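Local coordinates for FHA domain-containing protein FhaA (Mycobacterium tuberculosis, PDB 3PO8) that regulates cell growth and peptidoglycan synthesis by binding MviN, its C-terminal FHA domain recognising phosphothreonine-containing partners such as phosphorylated MviN and PknB, at residues Ala56-Asn70 against Val74-Leu87. Numbering follows the deposited sequence.
Sequences ALLADLNSTNGTTVN and VQEWQLADGDVIRL. With PO4 (phosphate ion), chain B.
Val-69 and Trp-77 meet between the two sheets of an FHA beta sandwich and illustrate how these are joined. The indole, at the margin, lies with one face over the valine, whose CG1 stands 3.8 Å from the centroid of the five-membered ring in a CH-pi contact; CG1 takes that place by lying anti to the backbone N (chi1 -177°), while CG2 turns to Val-74 CG1. Deeper in, buried Leu-58 sends CD1 tip to tip against Ile-85 CD1 at 3.7 Å and its other branch, CD2, across Val-74 CG2.

Buried Asp-83 fixes the rotation of the indole. Its OD2 accepts Trp-77 NE1 at 3.0 Å, near the ring plane, and Ala-80 N from the opposite face of the carboxylate, while OD1 takes Asn-70 ND2. Asn-70 N bonds Val-84 O, and its side-chain OD1 stands in for a backbone carbonyl in accepting Val-84 N at 2.9 Å.

The buried Asp-60 carboxylate receives Ser-63 N on OD1, an Asx motif, and the Ser-63 and Thr-67 hydroxyls on OD2. This braces the loop whose Thr-64 OG1, with Ser-43 and Arg-44, holds a phosphate ion, consistent with the phosphothreonine site.

The margins are looser and wetter. Before strand 76-78, exposed Gln-75 bends back at chi2 (52°) to give NE2 to Asp-60 O at 2.8 Å; along the 68-69/84-87 pairing, a water links Thr-68 OG1, Val-84 O and Arg-86 NH1, while Arg-86 NE forms a salt bridge with Glu-91.

Strand 76-78 is an edge strand, paired antiparallel with 56-60, which has 47-51 on its other flank; in the second sheet 84-87 lies between 68-69 and 90-98.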
loop_
_atom_site.group_PDB
_atom_site.type_symbol
_atom_site.label_atom_id
_atom_site.label_comp_id
_atom_site.label_asym_id
_atom_site.label_seq_id
_atom_site.Cartn_x
_atom_site.Cartn_y
_atom_site.Cartn_z
ATOM N N ALA A 56 -7.305 -0.482 -8.178
ATOM C CA ALA A 56 -6.546 0.078 -7.084
ATOM C C ALA A 56 -5.448 0.937 -7.654
ATOM O O ALA A 56 -4.557 0.433 -8.322
ATOM C CB ALA A 56 -5.940 -1.042 -6.240
ATOM N N LEU A 57 -5.523 2.236 -7.393
ATOM C CA LEU A 57 -4.528 3.202 -7.845
ATOM C C LEU A 57 -3.685 3.661 -6.674
ATOM O O LEU A 57 -4.188 4.253 -5.703
ATOM C CB LEU A 57 -5.192 4.405 -8.481
ATOM C CG LEU A 57 -6.053 4.112 -9.683
ATOM C CD1 LEU A 57 -6.642 5.421 -10.139
ATOM C CD2 LEU A 57 -5.246 3.481 -10.795
ATOM N N LEU A 58 -2.397 3.413 -6.759
ATOM C CA LEU A 58 -1.441 3.846 -5.756
ATOM C C LEU A 58 -0.841 5.199 -6.114
ATOM O O LEU A 58 -0.503 5.451 -7.253
ATOM C CB LEU A 58 -0.340 2.787 -5.611
ATOM C CG LEU A 58 0.795 3.089 -4.634
ATOM C CD1 LEU A 58 1.283 1.770 -4.004
ATOM C CD2 LEU A 58 1.935 3.858 -5.298
ATOM N N ALA A 59 -0.654 6.071 -5.143
ATOM C CA ALA A 59 -0.002 7.357 -5.353
ATOM C C ALA A 59 0.952 7.656 -4.206
ATOM O O ALA A 59 0.546 7.645 -3.039
ATOM C CB ALA A 59 -1.034 8.460 -5.471
ATOM N N ASP A 60 2.215 7.934 -4.509
ATOM C CA ASP A 60 3.151 8.411 -3.527
ATOM C C ASP A 60 2.731 9.806 -3.117
ATOM O O ASP A 60 2.398 10.615 -3.968
ATOM C CB ASP A 60 4.556 8.446 -4.120
ATOM C CG ASP A 60 5.579 8.922 -3.113
ATOM O OD1 ASP A 60 5.844 10.142 -3.073
ATOM O OD2 ASP A 60 6.088 8.087 -2.332
ATOM N N LEU A 61 2.724 10.085 -1.823
ATOM C CA LEU A 61 2.260 11.381 -1.304
ATOM C C LEU A 61 3.428 12.291 -1.008
ATOM O O LEU A 61 3.575 12.752 0.122
ATOM C CB LEU A 61 1.410 11.178 -0.046
ATOM C CG LEU A 61 0.117 10.396 -0.240
ATOM C CD1 LEU A 61 -0.574 10.091 1.062
ATOM C CD2 LEU A 61 -0.811 11.179 -1.177
ATOM N N ASN A 62 4.266 12.522 -2.022
ATOM C CA ASN A 62 5.447 13.368 -1.879
ATOM C C ASN A 62 6.260 12.918 -0.678
ATOM O O ASN A 62 6.696 13.735 0.153
ATOM C CB ASN A 62 5.021 14.829 -1.742
ATOM C CG ASN A 62 6.184 15.785 -1.863
ATOM O OD1 ASN A 62 7.212 15.464 -2.471
ATOM N ND2 ASN A 62 6.025 16.973 -1.296
ATOM N N SER A 63 6.475 11.608 -0.583
ATOM C CA SER A 63 7.159 11.042 0.575
ATOM C C SER A 63 8.627 11.424 0.547
ATOM O O SER A 63 9.193 11.731 -0.504
ATOM C CB SER A 63 6.999 9.527 0.609
ATOM O OG SER A 63 7.772 8.928 -0.410
ATOM N N THR A 64 9.251 11.418 1.713
ATOM C CA THR A 64 10.651 11.811 1.812
ATOM C C THR A 64 11.525 10.809 1.049
ATOM O O THR A 64 12.400 11.197 0.292
ATOM C CB THR A 64 11.043 11.896 3.275
ATOM O OG1 THR A 64 10.266 12.923 3.914
ATOM C CG2 THR A 64 12.538 12.180 3.436
ATOM N N ASN A 65 11.263 9.517 1.228
ATOM C CA ASN A 65 12.138 8.464 0.669
ATOM C C ASN A 65 11.623 7.778 -0.589
ATOM O O ASN A 65 12.314 6.950 -1.167
ATOM C CB ASN A 65 12.483 7.443 1.749
ATOM C CG ASN A 65 13.363 8.039 2.830
ATOM O OD1 ASN A 65 14.255 8.817 2.540
ATOM N ND2 ASN A 65 13.135 7.660 4.073
ATOM N N GLY A 66 10.419 8.130 -1.000
ATOM C CA GLY A 66 9.802 7.543 -2.190
ATOM C C GLY A 66 9.175 6.179 -1.998
ATOM O O GLY A 66 9.258 5.579 -0.939
ATOM N N THR A 67 8.562 5.718 -3.074
ATOM C CA THR A 67 7.872 4.442 -3.108
ATOM C C THR A 67 8.293 3.727 -4.376
ATOM O O THR A 67 8.448 4.344 -5.414
ATOM C CB THR A 67 6.332 4.639 -3.096
ATOM O OG1 THR A 67 5.955 5.361 -1.925
ATOM C CG2 THR A 67 5.594 3.321 -3.132
ATOM N N THR A 68 8.467 2.416 -4.302
ATOM C CA THR A 68 8.626 1.606 -5.509
ATOM C C THR A 68 7.599 0.499 -5.562
ATOM O O THR A 68 7.088 0.046 -4.545
ATOM C CB THR A 68 10.013 0.958 -5.670
ATOM O OG1 THR A 68 10.226 -0.011 -4.646
ATOM C CG2 THR A 68 11.103 1.983 -5.567
ATOM N N VAL A 69 7.266 0.111 -6.776
ATOM C CA VAL A 69 6.446 -1.078 -7.001
ATOM C C VAL A 69 7.214 -1.972 -7.956
ATOM O O VAL A 69 7.652 -1.521 -9.015
ATOM C CB VAL A 69 5.035 -0.769 -7.546
ATOM C CG1 VAL A 69 4.204 -2.079 -7.693
ATOM C CG2 VAL A 69 4.320 0.218 -6.658
ATOM N N ASN A 70 7.413 -3.223 -7.535
ATOM C CA ASN A 70 8.205 -4.185 -8.303
ATOM C C ASN A 70 9.557 -3.583 -8.637
ATOM O O ASN A 70 10.052 -3.714 -9.764
ATOM C CB ASN A 70 7.451 -4.647 -9.542
ATOM C CG ASN A 70 6.130 -5.316 -9.193
ATOM O OD1 ASN A 70 5.941 -5.820 -8.079
ATOM N ND2 ASN A 70 5.219 -5.340 -10.145
ATOM N N VAL A 74 7.824 5.027 -8.436
ATOM C CA VAL A 74 6.489 5.426 -8.837
ATOM C C VAL A 74 6.059 6.775 -8.280
ATOM O O VAL A 74 6.492 7.213 -7.204
ATOM C CB VAL A 74 5.441 4.349 -8.472
ATOM C CG1 VAL A 74 5.809 3.001 -9.109
ATOM C CG2 VAL A 74 5.280 4.213 -6.987
ATOM N N GLN A 75 5.238 7.451 -9.081
ATOM C CA GLN A 75 4.380 8.511 -8.564
ATOM C C GLN A 75 3.030 7.825 -8.415
ATOM O O GLN A 75 2.715 7.359 -7.312
ATOM C CB GLN A 75 4.344 9.726 -9.490
ATOM C CG GLN A 75 3.455 10.821 -8.995
ATOM C CD GLN A 75 3.749 11.223 -7.565
ATOM O OE1 GLN A 75 4.888 11.557 -7.230
ATOM N NE2 GLN A 75 2.724 11.190 -6.711
ATOM N N GLU A 76 2.241 7.718 -9.487
ATOM C CA GLU A 76 1.049 6.866 -9.485
ATOM C C GLU A 76 1.247 5.552 -10.222
ATOM O O GLU A 76 2.029 5.438 -11.145
ATOM C CB GLU A 76 -0.182 7.596 -10.010
ATOM C CG GLU A 76 -0.489 8.844 -9.217
ATOM C CD GLU A 76 -1.971 9.213 -9.112
ATOM O OE1 GLU A 76 -2.842 8.510 -9.684
ATOM O OE2 GLU A 76 -2.255 10.230 -8.429
ATOM N N TRP A 77 0.529 4.533 -9.798
ATOM C CA TRP A 77 0.693 3.175 -10.313
ATOM C C TRP A 77 -0.606 2.427 -10.182
ATOM O O TRP A 77 -1.248 2.524 -9.149
ATOM C CB TRP A 77 1.782 2.475 -9.515
ATOM C CG TRP A 77 2.058 1.066 -9.897
ATOM C CD1 TRP A 77 1.363 -0.031 -9.518
ATOM C CD2 TRP A 77 3.104 0.602 -10.750
ATOM N NE1 TRP A 77 1.912 -1.160 -10.067
ATOM C CE2 TRP A 77 2.980 -0.798 -10.840
ATOM C CE3 TRP A 77 4.135 1.233 -11.449
ATOM C CZ2 TRP A 77 3.868 -1.573 -11.572
ATOM C CZ3 TRP A 77 5.000 0.458 -12.183
ATOM C CH2 TRP A 77 4.856 -0.927 -12.238
ATOM N N GLN A 78 -1.025 1.705 -11.211
ATOM C CA GLN A 78 -2.203 0.870 -11.099
ATOM C C GLN A 78 -1.779 -0.508 -10.651
ATOM O O GLN A 78 -1.015 -1.161 -11.352
ATOM C CB GLN A 78 -2.946 0.804 -12.416
ATOM C CG GLN A 78 -4.213 -0.023 -12.316
ATOM C CD GLN A 78 -5.093 0.076 -13.496
ATOM O OE1 GLN A 78 -5.309 1.172 -14.021
ATOM N NE2 GLN A 78 -5.668 -1.052 -13.905
ATOM N N LEU A 79 -2.250 -0.925 -9.480
ATOM C CA LEU A 79 -1.786 -2.145 -8.868
ATOM C C LEU A 79 -2.407 -3.349 -9.552
ATOM O O LEU A 79 -3.551 -3.304 -10.021
ATOM C CB LEU A 79 -2.103 -2.143 -7.373
ATOM C CG LEU A 79 -1.303 -1.200 -6.498
ATOM C CD1 LEU A 79 -1.947 -1.053 -5.174
ATOM C CD2 LEU A 79 0.143 -1.693 -6.299
ATOM N N ALA A 80 -1.645 -4.432 -9.568
ATOM C CA ALA A 80 -2.093 -5.752 -10.017
ATOM C C ALA A 80 -1.752 -6.781 -8.960
ATOM O O ALA A 80 -0.838 -6.604 -8.167
ATOM C CB ALA A 80 -1.416 -6.151 -11.319
ATOM N N ASP A 81 -2.467 -7.909 -9.010
ATOM C CA ASP A 81 -2.205 -9.014 -8.113
ATOM C C ASP A 81 -0.720 -9.386 -8.179
ATOM O O ASP A 81 -0.144 -9.507 -9.278
ATOM C CB ASP A 81 -3.079 -10.190 -8.541
ATOM C CG ASP A 81 -2.957 -11.382 -7.636
ATOM O OD1 ASP A 81 -3.191 -11.278 -6.432
ATOM O OD2 ASP A 81 -2.669 -12.474 -8.162
ATOM N N GLY A 82 -0.090 -9.501 -7.007
ATOM C CA GLY A 82 1.291 -9.891 -6.900
ATOM C C GLY A 82 2.286 -8.760 -6.841
ATOM O O GLY A 82 3.478 -9.016 -6.673
ATOM N N ASP A 83 1.815 -7.530 -7.003
ATOM C CA ASP A 83 2.737 -6.396 -6.916
ATOM C C ASP A 83 3.328 -6.299 -5.534
ATOM O O ASP A 83 2.679 -6.631 -4.540
ATOM C CB ASP A 83 2.046 -5.086 -7.278
ATOM C CG ASP A 83 1.837 -4.912 -8.787
ATOM O OD1 ASP A 83 2.329 -5.728 -9.607
ATOM O OD2 ASP A 83 1.186 -3.902 -9.169
ATOM N N VAL A 84 4.581 -5.878 -5.483
ATOM C CA VAL A 84 5.275 -5.701 -4.221
ATOM C C VAL A 84 5.650 -4.239 -4.073
ATOM O O VAL A 84 6.401 -3.667 -4.892
ATOM C CB VAL A 84 6.497 -6.624 -4.089
ATOM C CG1 VAL A 84 7.183 -6.394 -2.761
ATOM C CG2 VAL A 84 6.042 -8.087 -4.193
ATOM N N ILE A 85 5.050 -3.622 -3.056
ATOM C CA ILE A 85 5.310 -2.204 -2.751
ATOM C C ILE A 85 6.449 -2.098 -1.754
ATOM O O ILE A 85 6.432 -2.783 -0.750
ATOM C CB ILE A 85 4.063 -1.523 -2.155
ATOM C CG1 ILE A 85 2.854 -1.702 -3.074
ATOM C CG2 ILE A 85 4.382 -0.040 -1.882
ATOM C CD1 ILE A 85 1.566 -1.510 -2.328
ATOM N N ARG A 86 7.433 -1.247 -2.011
ATOM C CA ARG A 86 8.498 -1.011 -1.049
ATOM C C ARG A 86 8.546 0.433 -0.637
ATOM O O ARG A 86 8.456 1.334 -1.460
ATOM C CB ARG A 86 9.837 -1.449 -1.595
ATOM C CG ARG A 86 9.917 -2.941 -1.695
ATOM C CD ARG A 86 11.217 -3.422 -2.314
ATOM N NE ARG A 86 11.238 -4.884 -2.346
ATOM C CZ ARG A 86 10.747 -5.657 -3.318
ATOM N NH1 ARG A 86 10.205 -5.141 -4.416
ATOM N NH2 ARG A 86 10.817 -6.990 -3.193
ATOM N N LEU A 87 8.636 0.623 0.662
ATOM C CA LEU A 87 8.676 1.947 1.247
ATOM C C LEU A 87 9.428 1.828 2.531
ATOM O O LEU A 87 9.233 0.881 3.290
ATOM C CB LEU A 87 7.261 2.480 1.490
ATOM C CG LEU A 87 6.329 1.802 2.488
ATOM C CD1 LEU A 87 5.101 2.691 2.722
ATOM C CD2 LEU A 87 5.876 0.402 2.057
HETATM P P PO4 B . 7.698 12.921 6.587
HETATM O O1 PO4 B . 6.904 13.730 5.585
HETATM O O2 PO4 B . 8.488 13.924 7.418
HETATM O O3 PO4 B . 6.699 12.212 7.463
HETATM O O4 PO4 B . 8.672 12.009 5.892
HETATM O O HOH W 1 -6.131 -2.410 -9.885
HETATM O O HOH W 2 8.364 7.540 -5.299
HETATM O O HOH W 3 9.015 -2.558 -4.956
#